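Local coordinates for protein molybdopterin converting factor, subunit 1 (Pyrococcus furiosus, PDB 1VJK) that probably serves as the small, MoaD-like subunit of molybdopterin synthase, a ubiquitin-fold sulfur carrier in molybdenum cofactor biosynthesis, at residues D67-N73 with D87-P93. Coordinates in Å, arbitrary orientation, origin at the centre of the assembly. Numbering follows the deposited sequence.
Sequences DVNIAVN and DVVGVFP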
loop_
_atom_site.group_PDB
_atom_site.type_symbol
_atom_site.label_atom_id
_atom_site.label_comp_id
_atom_site.label_asym_id
_atom_site.label_seq_id
_atom_site.Cartn_x
_atom_site.Cartn_y
_atom_site.Cartn_z
ATOM N N ASP A 67 1.251 0.837 -12.276
ATOM C CA ASP A 67 0.277 1.878 -11.977
ATOM C C ASP A 67 0.525 2.491 -10.601
ATOM O O ASP A 67 0.228 3.674 -10.392
ATOM C CB ASP A 67 -1.145 1.322 -12.013
ATOM C CG ASP A 67 -1.528 0.806 -13.367
ATOM O OD1 ASP A 67 -1.455 1.597 -14.345
ATOM O OD2 ASP A 67 -1.900 -0.370 -13.563
ATOM N N VAL A 68 1.040 1.677 -9.669
ATOM C CA VAL A 68 1.148 2.059 -8.273
ATOM C C VAL A 68 2.535 1.690 -7.790
ATOM O O VAL A 68 3.020 0.600 -8.082
ATOM C CB VAL A 68 0.139 1.262 -7.377
ATOM C CG1 VAL A 68 0.152 1.777 -5.938
ATOM C CG2 VAL A 68 -1.294 1.297 -7.923
ATOM N N ASN A 69 3.132 2.577 -6.999
ATOM C CA ASN A 69 4.292 2.230 -6.191
ATOM C C ASN A 69 3.952 2.503 -4.748
ATOM O O ASN A 69 3.035 3.292 -4.440
ATOM C CB ASN A 69 5.529 3.088 -6.552
ATOM C CG ASN A 69 6.227 2.685 -7.882
ATOM O OD1 ASN A 69 7.269 3.264 -8.212
ATOM N ND2 ASN A 69 5.666 1.728 -8.632
ATOM N N ILE A 70 4.679 1.842 -3.853
ATOM C CA ILE A 70 4.454 2.051 -2.409
ATOM C C ILE A 70 5.753 2.377 -1.715
ATOM O O ILE A 70 6.845 2.107 -2.250
ATOM C CB ILE A 70 3.749 0.844 -1.719
ATOM C CG1 ILE A 70 4.661 -0.399 -1.664
ATOM C CG2 ILE A 70 2.352 0.566 -2.344
ATOM C CD1 ILE A 70 5.564 -0.488 -0.377
ATOM N N ALA A 71 5.660 3.011 -0.562
ATOM C CA ALA A 71 6.825 3.260 0.268
ATOM C C ALA A 71 6.428 3.047 1.697
ATOM O O ALA A 71 5.297 3.363 2.114
ATOM C CB ALA A 71 7.373 4.682 0.064
ATOM N N VAL A 72 7.336 2.480 2.473
ATOM C CA VAL A 72 7.119 2.269 3.897
ATOM C C VAL A 72 8.011 3.202 4.685
ATOM O O VAL A 72 9.251 3.112 4.568
ATOM C CB VAL A 72 7.404 0.817 4.311
ATOM C CG1 VAL A 72 7.205 0.656 5.837
ATOM C CG2 VAL A 72 6.501 -0.153 3.533
ATOM N N ASN A 73 7.409 4.088 5.476
ATOM C CA ASN A 73 8.142 5.143 6.187
ATOM C C ASN A 73 9.139 5.858 5.264
ATOM O O ASN A 73 10.296 6.128 5.640
ATOM C CB ASN A 73 8.842 4.557 7.418
ATOM C CG ASN A 73 7.874 3.895 8.345
ATOM O OD1 ASN A 73 6.765 4.405 8.542
ATOM N ND2 ASN A 73 8.254 2.768 8.904
ATOM N N ASP A 87 3.756 1.515 11.142
ATOM C CA ASP A 87 4.367 1.896 9.863
ATOM C C ASP A 87 3.405 2.739 9.043
ATOM O O ASP A 87 2.173 2.522 9.091
ATOM C CB ASP A 87 4.675 0.653 9.011
ATOM C CG ASP A 87 5.976 -0.022 9.356
ATOM O OD1 ASP A 87 6.844 0.565 10.067
ATOM O OD2 ASP A 87 6.233 -1.172 8.920
ATOM N N VAL A 88 3.949 3.661 8.265
ATOM C CA VAL A 88 3.168 4.505 7.367
ATOM C C VAL A 88 3.471 4.095 5.939
ATOM O O VAL A 88 4.624 4.099 5.516
ATOM C CB VAL A 88 3.499 6.000 7.555
ATOM C CG1 VAL A 88 2.671 6.841 6.586
ATOM C CG2 VAL A 88 3.191 6.437 9.001
ATOM N N VAL A 89 2.450 3.710 5.186
ATOM C CA VAL A 89 2.645 3.209 3.837
ATOM C C VAL A 89 1.993 4.129 2.834
ATOM O O VAL A 89 0.767 4.310 2.871
ATOM C CB VAL A 89 2.106 1.763 3.701
ATOM C CG1 VAL A 89 2.395 1.219 2.318
ATOM C CG2 VAL A 89 2.736 0.852 4.739
ATOM N N GLY A 90 2.776 4.721 1.934
ATOM C CA GLY A 90 2.233 5.556 0.884
ATOM C C GLY A 90 1.890 4.697 -0.324
ATOM O O GLY A 90 2.583 3.714 -0.631
ATOM N N VAL A 91 0.799 5.086 -0.992
ATOM C CA VAL A 91 0.275 4.418 -2.180
ATOM C C VAL A 91 0.087 5.490 -3.229
ATOM O O VAL A 91 -0.790 6.349 -3.094
ATOM C CB VAL A 91 -1.066 3.707 -1.859
ATOM C CG1 VAL A 91 -1.664 3.089 -3.116
ATOM C CG2 VAL A 91 -0.844 2.611 -0.810
ATOM N N PHE A 92 0.924 5.480 -4.277
ATOM C CA PHE A 92 1.023 6.639 -5.166
ATOM C C PHE A 92 1.364 6.245 -6.595
ATOM O O PHE A 92 1.951 5.179 -6.830
ATOM C CB PHE A 92 2.124 7.618 -4.646
ATOM C CG PHE A 92 3.405 6.936 -4.221
ATOM C CD1 PHE A 92 4.441 6.697 -5.136
ATOM C CD2 PHE A 92 3.570 6.537 -2.889
ATOM C CE1 PHE A 92 5.624 6.046 -4.702
ATOM C CE2 PHE A 92 4.704 5.892 -2.470
ATOM C CZ PHE A 92 5.755 5.647 -3.371
ATOM N N PRO A 93 1.064 7.113 -7.561
ATOM C CA PRO A 93 1.559 6.861 -8.923
ATOM C C PRO A 93 3.086 6.945 -8.931
ATOM O O PRO A 93 3.635 7.737 -8.174
ATOM C CB PRO A 93 0.927 7.977 -9.752
ATOM C CG PRO A 93 0.484 9.016 -8.792
ATOM C CD PRO A 93 0.322 8.387 -7.446
#
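Seven hydrogen bonds join residues 67-73 to 87-93, whose strands, 69-72 and 88-92, run antiparallel with their axes 4.6 Å apart at closest approach. Asn69 and Phe92 form one hydrogen-bonded pair, Asn69 N giving to Phe92 O (2.9 Å) and Phe92 N to Asn69 O (3.0 Å). Ala71 and Gly90 form the next: Gly90 N reaches Ala71 O at 2.9 Å, and Ala71 N reaches Gly90 O at a longer 3.2 Å. Then Asn73 N donates to Val88 O (2.8 Å), but the return bond is accepted by a side chain, Val88 N giving to Asn73 OD1 (2.9 Å). An amide side chain suits the residue just past the strand because it offers both an acceptor and a donor: its ND2 turns to Asp87 OD1 (2.9 Å), while Asp87 OD2 takes the backbone NH of Lys84. In this MoaD-like ubiquitin fold, strand 88-92 also lies parallel to strand 10-16, where the backbone of Val89 hydrogen-bonds with Lys13 and Lys15, and strand 69-72 is an outermost strand of the mixed sheet. The non-hydrogen-bonded pairs Ile70-Val91 and Val72-Val89 put branched apolar side chains on the face packed against helix 39-49; Ile70 CG2 meets Val91 CG2 at 4.1 Å. Across the sheet, the Phe92 ring leans over the neighbouring strand, with Asn69 O over one face and CE2 3.9 Å from Ala71 CB. Small Ala71 accommodates it, and a CB on Gly90 would crowd CE2. Asn69 ND2 donates to Val68 O (2.9 Å) and to the carbonyl of Asp63, tying the strand's start to the preceding loop.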